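SusD-like carbohydrate binding protein BF1063 (Bacteroides fragilis NCTC 9343, PDB 3I4G) probably binds carbohydrate at the outer membrane, as SusD-like proteins do in glycan uptake by Bacteroides. Local coordinates at residues A[42-52]-A[87-98]. Sequence-based numbering, arbitrary orientation. Where two conformers were deposited one is given.
With EDO (1,2-ethanediol), chain G.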
loop_
_atom_site.group_PDB
_atom_site.type_symbol
_atom_site.label_atom_id
_atom_site.label_comp_id
_atom_site.label_asym_id
_atom_site.label_seq_id
_atom_site.Cartn_x
_atom_site.Cartn_y
_atom_site.Cartn_z
ATOM N N TYR A 42 14.795 -4.171 -6.974
ATOM C CA TYR A 42 14.132 -4.932 -8.029
ATOM C C TYR A 42 13.153 -5.937 -7.483
ATOM O O TYR A 42 12.531 -6.687 -8.238
ATOM C CB TYR A 42 15.182 -5.613 -8.909
ATOM C CG TYR A 42 16.061 -4.577 -9.581
ATOM C CD1 TYR A 42 15.582 -3.835 -10.657
ATOM C CD2 TYR A 42 17.330 -4.276 -9.086
ATOM C CE1 TYR A 42 16.385 -2.869 -11.256
ATOM C CE2 TYR A 42 18.107 -3.296 -9.688
ATOM C CZ TYR A 42 17.609 -2.612 -10.759
ATOM O OH TYR A 42 18.390 -1.626 -11.391
ATOM N N ASN A 43 12.941 -5.892 -6.163
ATOM C CA ASN A 43 12.042 -6.756 -5.446
ATOM C C ASN A 43 11.838 -6.131 -4.078
ATOM O O ASN A 43 12.577 -5.211 -3.704
ATOM C CB ASN A 43 12.609 -8.180 -5.369
ATOM C CG ASN A 43 14.044 -8.202 -5.056
ATOM O OD1 ASN A 43 14.474 -7.805 -3.961
ATOM N ND2 ASN A 43 14.849 -8.588 -6.063
ATOM N N PRO A 44 10.854 -6.606 -3.313
ATOM C CA PRO A 44 10.636 -6.011 -1.996
ATOM C C PRO A 44 11.797 -6.190 -1.047
ATOM O O PRO A 44 12.385 -7.257 -1.024
ATOM C CB PRO A 44 9.423 -6.788 -1.462
ATOM C CG PRO A 44 8.692 -7.219 -2.687
ATOM C CD PRO A 44 9.812 -7.591 -3.637
ATOM N N SER A 45 12.121 -5.164 -0.278
ATOM C CA SER A 45 13.036 -5.291 0.832
ATOM C C SER A 45 12.309 -5.244 2.162
ATOM O O SER A 45 12.908 -5.507 3.203
ATOM C CB SER A 45 14.114 -4.206 0.813
ATOM O OG SER A 45 13.553 -2.931 0.924
ATOM N N ASP A 46 11.028 -4.895 2.139
ATOM C CA ASP A 46 10.198 -4.785 3.330
ATOM C C ASP A 46 8.762 -4.645 2.908
ATOM O O ASP A 46 8.510 -4.222 1.794
ATOM C CB ASP A 46 10.552 -3.544 4.142
ATOM C CG ASP A 46 9.915 -3.569 5.492
ATOM O OD1 ASP A 46 10.296 -4.481 6.249
ATOM O OD2 ASP A 46 9.028 -2.737 5.791
ATOM N N TRP A 47 7.811 -4.959 3.789
ATOM C CA TRP A 47 6.421 -4.692 3.497
ATOM C C TRP A 47 6.175 -3.213 3.214
ATOM O O TRP A 47 5.163 -2.880 2.585
ATOM C CB TRP A 47 5.535 -5.114 4.681
ATOM C CG TRP A 47 5.660 -6.585 4.978
ATOM C CD1 TRP A 47 6.374 -7.161 5.986
ATOM C CD2 TRP A 47 5.121 -7.664 4.203
ATOM N NE1 TRP A 47 6.290 -8.543 5.895
ATOM C CE2 TRP A 47 5.511 -8.861 4.817
ATOM C CE3 TRP A 47 4.269 -7.723 3.094
ATOM C CZ2 TRP A 47 5.120 -10.099 4.329
ATOM C CZ3 TRP A 47 3.860 -8.973 2.638
ATOM C CH2 TRP A 47 4.308 -10.125 3.240
ATOM N N TRP A 48 7.053 -2.322 3.672
ATOM C CA TRP A 48 6.863 -0.886 3.506
ATOM C C TRP A 48 7.809 -0.253 2.504
ATOM O O TRP A 48 7.778 0.952 2.342
ATOM C CB TRP A 48 7.004 -0.159 4.842
ATOM C CG TRP A 48 6.045 -0.670 5.878
ATOM C CD1 TRP A 48 4.766 -1.079 5.675
ATOM C CD2 TRP A 48 6.283 -0.816 7.294
ATOM N NE1 TRP A 48 4.199 -1.459 6.858
ATOM C CE2 TRP A 48 5.112 -1.325 7.863
ATOM C CE3 TRP A 48 7.375 -0.592 8.111
ATOM C CZ2 TRP A 48 5.001 -1.607 9.207
ATOM C CZ3 TRP A 48 7.271 -0.871 9.449
ATOM C CH2 TRP A 48 6.109 -1.394 9.988
ATOM N N SER A 49 8.660 -1.041 1.850
ATOM C CA SER A 49 9.553 -0.493 0.828
ATOM C C SER A 49 8.742 -0.155 -0.422
ATOM O O SER A 49 7.562 -0.530 -0.545
ATOM C CB SER A 49 10.683 -1.454 0.488
ATOM O OG SER A 49 10.257 -2.537 -0.335
ATOM N N TYR A 50 9.316 0.567 -1.362
ATOM C CA TYR A 50 8.470 0.979 -2.498
ATOM C C TYR A 50 7.999 -0.222 -3.307
ATOM O O TYR A 50 6.870 -0.234 -3.787
ATOM C CB TYR A 50 9.112 2.084 -3.368
ATOM C CG TYR A 50 10.245 1.737 -4.287
ATOM C CD1 TYR A 50 9.997 1.084 -5.478
ATOM C CD2 TYR A 50 11.553 2.077 -4.011
ATOM C CE1 TYR A 50 11.000 0.805 -6.351
ATOM C CE2 TYR A 50 12.566 1.772 -4.906
ATOM C CZ TYR A 50 12.289 1.159 -6.055
ATOM O OH TYR A 50 13.348 0.883 -6.907
ATOM N N HIS A 51 8.855 -1.208 -3.515
ATOM C CA HIS A 51 8.442 -2.408 -4.231
ATOM C C HIS A 51 7.606 -3.314 -3.329
ATOM O O HIS A 51 6.700 -4.020 -3.812
ATOM C CB HIS A 51 9.654 -3.156 -4.793
ATOM C CG HIS A 51 9.349 -4.153 -5.877
ATOM N ND1 HIS A 51 8.303 -5.047 -5.843
ATOM C CD2 HIS A 51 10.037 -4.428 -6.997
ATOM C CE1 HIS A 51 8.349 -5.814 -6.926
ATOM N NE2 HIS A 51 9.400 -5.458 -7.645
ATOM N N GLY A 52 7.831 -3.306 -2.028
ATOM C CA GLY A 52 7.061 -4.146 -1.149
ATOM C C GLY A 52 5.662 -3.675 -0.860
ATOM O O GLY A 52 4.770 -4.503 -0.638
ATOM N N PHE A 87 9.763 -13.615 -5.179
ATOM C CA PHE A 87 9.195 -12.464 -4.477
ATOM C C PHE A 87 8.580 -12.901 -3.170
ATOM O O PHE A 87 8.772 -12.216 -2.171
ATOM C CB PHE A 87 8.208 -11.721 -5.385
ATOM C CG PHE A 87 8.880 -11.103 -6.590
ATOM C CD1 PHE A 87 9.139 -11.843 -7.708
ATOM C CD2 PHE A 87 9.292 -9.776 -6.571
ATOM C CE1 PHE A 87 9.783 -11.274 -8.806
ATOM C CE2 PHE A 87 9.928 -9.210 -7.662
ATOM C CZ PHE A 87 10.156 -9.934 -8.774
ATOM N N ILE A 88 7.865 -14.018 -3.150
ATOM C CA ILE A 88 7.298 -14.464 -1.875
ATOM C C ILE A 88 8.452 -14.845 -0.944
ATOM O O ILE A 88 8.353 -14.668 0.279
ATOM C CB ILE A 88 6.236 -15.584 -1.971
ATOM C CG1 ILE A 88 6.827 -16.930 -2.373
ATOM C CG2 ILE A 88 5.097 -15.115 -2.907
ATOM C CD1 ILE A 88 5.792 -18.101 -2.448
ATOM N N LYS A 89 9.548 -15.400 -1.473
ATOM C CA LYS A 89 10.684 -15.714 -0.601
ATOM C C LYS A 89 11.276 -14.460 0.008
ATOM O O LYS A 89 11.648 -14.477 1.199
ATOM C CB LYS A 89 11.743 -16.512 -1.350
ATOM C CG LYS A 89 12.983 -16.864 -0.545
ATOM C CD LYS A 89 12.676 -17.798 0.604
ATOM C CE LYS A 89 13.859 -17.968 1.561
ATOM N NZ LYS A 89 15.049 -18.530 0.922
ATOM N N ARG A 90 11.367 -13.348 -0.740
ATOM C CA ARG A 90 11.854 -12.090 -0.151
ATOM C C ARG A 90 10.969 -11.616 0.976
ATOM O O ARG A 90 11.461 -11.192 2.021
ATOM C CB ARG A 90 11.943 -10.942 -1.171
ATOM C CG ARG A 90 13.050 -11.043 -2.222
ATOM C CD ARG A 90 14.418 -10.740 -1.675
ATOM N NE ARG A 90 14.561 -9.350 -1.263
ATOM C CZ ARG A 90 15.565 -8.855 -0.535
ATOM N NH1 ARG A 90 16.573 -9.615 -0.130
ATOM N NH2 ARG A 90 15.579 -7.569 -0.208
ATOM N N TYR A 91 9.664 -11.572 0.745
ATOM C CA TYR A 91 8.761 -11.122 1.802
ATOM C C TYR A 91 8.954 -12.003 3.046
ATOM O O TYR A 91 9.009 -11.500 4.161
ATOM C CB TYR A 91 7.326 -11.159 1.354
ATOM C CG TYR A 91 6.833 -10.032 0.474
ATOM C CD1 TYR A 91 6.771 -8.734 0.960
ATOM C CD2 TYR A 91 6.327 -10.272 -0.796
ATOM C CE1 TYR A 91 6.208 -7.707 0.211
ATOM C CE2 TYR A 91 5.782 -9.230 -1.571
ATOM C CZ TYR A 91 5.706 -7.963 -1.034
ATOM O OH TYR A 91 5.117 -6.988 -1.820
ATOM N N TRP A 92 9.008 -13.314 2.851
ATOM C CA TRP A 92 9.212 -14.243 3.959
ATOM C C TRP A 92 10.521 -13.970 4.713
ATOM O O TRP A 92 10.547 -13.839 5.969
ATOM C CB TRP A 92 9.242 -15.668 3.434
ATOM C CG TRP A 92 9.481 -16.737 4.470
ATOM C CD1 TRP A 92 10.680 -17.170 4.931
ATOM C CD2 TRP A 92 8.480 -17.542 5.135
ATOM N NE1 TRP A 92 10.494 -18.175 5.866
ATOM C CE2 TRP A 92 9.158 -18.434 5.987
ATOM C CE3 TRP A 92 7.088 -17.606 5.069
ATOM C CZ2 TRP A 92 8.475 -19.378 6.773
ATOM C CZ3 TRP A 92 6.423 -18.533 5.872
ATOM C CH2 TRP A 92 7.124 -19.400 6.694
ATOM N N GLU A 93 11.628 -13.936 3.997
ATOM C CA GLU A 93 12.897 -13.811 4.692
ATOM C C GLU A 93 13.065 -12.438 5.341
ATOM O O GLU A 93 13.552 -12.372 6.478
ATOM C CB GLU A 93 14.043 -14.105 3.756
ATOM C CG GLU A 93 14.325 -13.040 2.776
ATOM C CD GLU A 93 15.337 -13.476 1.744
ATOM O OE1 GLU A 93 15.793 -14.644 1.791
ATOM O OE2 GLU A 93 15.680 -12.637 0.876
ATOM N N THR A 94 12.659 -11.353 4.689
ATOM C CA THR A 94 12.813 -10.060 5.342
ATOM C C THR A 94 11.944 -10.011 6.600
ATOM O O THR A 94 12.354 -9.412 7.626
ATOM C CB THR A 94 12.510 -8.878 4.417
ATOM O OG1 THR A 94 11.151 -8.940 3.975
ATOM C CG2 THR A 94 13.471 -8.858 3.228
ATOM N N SER A 95 10.777 -10.639 6.579
ATOM C CA SER A 95 9.918 -10.683 7.771
ATOM C C SER A 95 10.614 -11.378 8.915
ATOM O O SER A 95 10.708 -10.851 10.019
ATOM C CB SER A 95 8.616 -11.414 7.481
ATOM O OG SER A 95 7.840 -10.764 6.461
ATOM N N TYR A 96 11.078 -12.594 8.664
ATOM C CA TYR A 96 11.696 -13.403 9.727
ATOM C C TYR A 96 13.035 -12.844 10.148
ATOM O O TYR A 96 13.441 -13.019 11.312
ATOM C CB TYR A 96 11.715 -14.898 9.329
ATOM C CG TYR A 96 10.375 -15.551 9.577
ATOM C CD1 TYR A 96 9.923 -15.755 10.870
ATOM C CD2 TYR A 96 9.533 -15.933 8.535
ATOM C CE1 TYR A 96 8.660 -16.330 11.130
ATOM C CE2 TYR A 96 8.314 -16.517 8.765
ATOM C CZ TYR A 96 7.873 -16.717 10.071
ATOM O OH TYR A 96 6.652 -17.330 10.316
ATOM N N LYS A 97 13.741 -12.165 9.262
ATOM C CA LYS A 97 14.983 -11.480 9.662
ATOM C C LYS A 97 14.638 -10.386 10.681
ATOM O O LYS A 97 15.254 -10.323 11.753
ATOM C CB LYS A 97 15.727 -10.890 8.474
ATOM C CG LYS A 97 17.112 -10.371 8.795
ATOM C CD LYS A 97 17.954 -10.149 7.557
ATOM C CE LYS A 97 19.413 -9.850 7.919
ATOM N N ARG A 98 13.655 -9.532 10.390
ATOM C CA ARG A 98 13.296 -8.506 11.328
ATOM C C ARG A 98 12.743 -9.132 12.621
ATOM O O ARG A 98 13.123 -8.696 13.708
ATOM C CB ARG A 98 12.263 -7.539 10.754
ATOM C CG ARG A 98 11.808 -6.622 11.845
ATOM C CD ARG A 98 10.843 -5.583 11.458
ATOM N NE ARG A 98 11.441 -4.447 10.777
ATOM C CZ ARG A 98 11.250 -4.153 9.511
ATOM N NH1 ARG A 98 10.634 -4.993 8.710
ATOM N NH2 ARG A 98 11.739 -3.034 9.028
HETATM C C1 EDO G . 11.384 -0.451 5.793
HETATM O O1 EDO G . 12.034 -1.544 6.495
HETATM C C2 EDO G . 11.523 0.841 6.544
HETATM O O2 EDO G . 10.901 0.733 7.841
HETATM O O HOH W 1 14.987 -5.638 -2.244
HETATM O O HOH W 2 9.677 -7.097 5.918
#
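Tyr91, on helix 86-109 of this largely helical SusD-family fold, is clamped between two residues of the loop that leads into helix 50-54. On one face of its phenol lies the six-membered ring of Trp47 in an offset stack, centroids 4.3 Å apart and planes 19° from parallel; on the opposite face Pro44 CG makes a CH-pi contact. At the ring edge Tyr91 OH donates to Gly52 O over 2.8 Å, anchoring the hydroxyl to the first turn of helix 50-54, from a position tilted out of the carbonyl plane. Trp47 is tied down in turn: its NE1 donates to Ser95 OG at 2.8 Å, and that hydroxyl passes its own proton back to Tyr91 O one helical turn earlier.

Toward the start of the helix, Phe87 presents a ring edge to Pro44 CD. Arg90 is bent at chi2 and chi3 (-75° and -66°), which turns the guanidinium edge to the loop, where NE donates to Pro44 O at 3.0 Å and NH2 adds a weaker bond to the same oxygen. Water 1 donates to Asn43 OD1 and weakly accepts from Arg90 NH2.

Farther along the helix, Arg98 NH1 forms a salt bridge to Asp46 OD1 in the modelled conformer of Asp46, the carboxylate and guanidinium planes steeply inclined; at 2.5 Å it is so short that its fine geometry is doubtful. The backbone oxygens of Leu31 and Tyr32 help position this arginine. Asp46 OD2 closes an Asx turn with Trp48 N, while Ser49 OG caps helix 50-54 through Gly52 N. Water 2 donates to both Asp46 OD1 and Thr94 OG1, the latter at 3.1 Å.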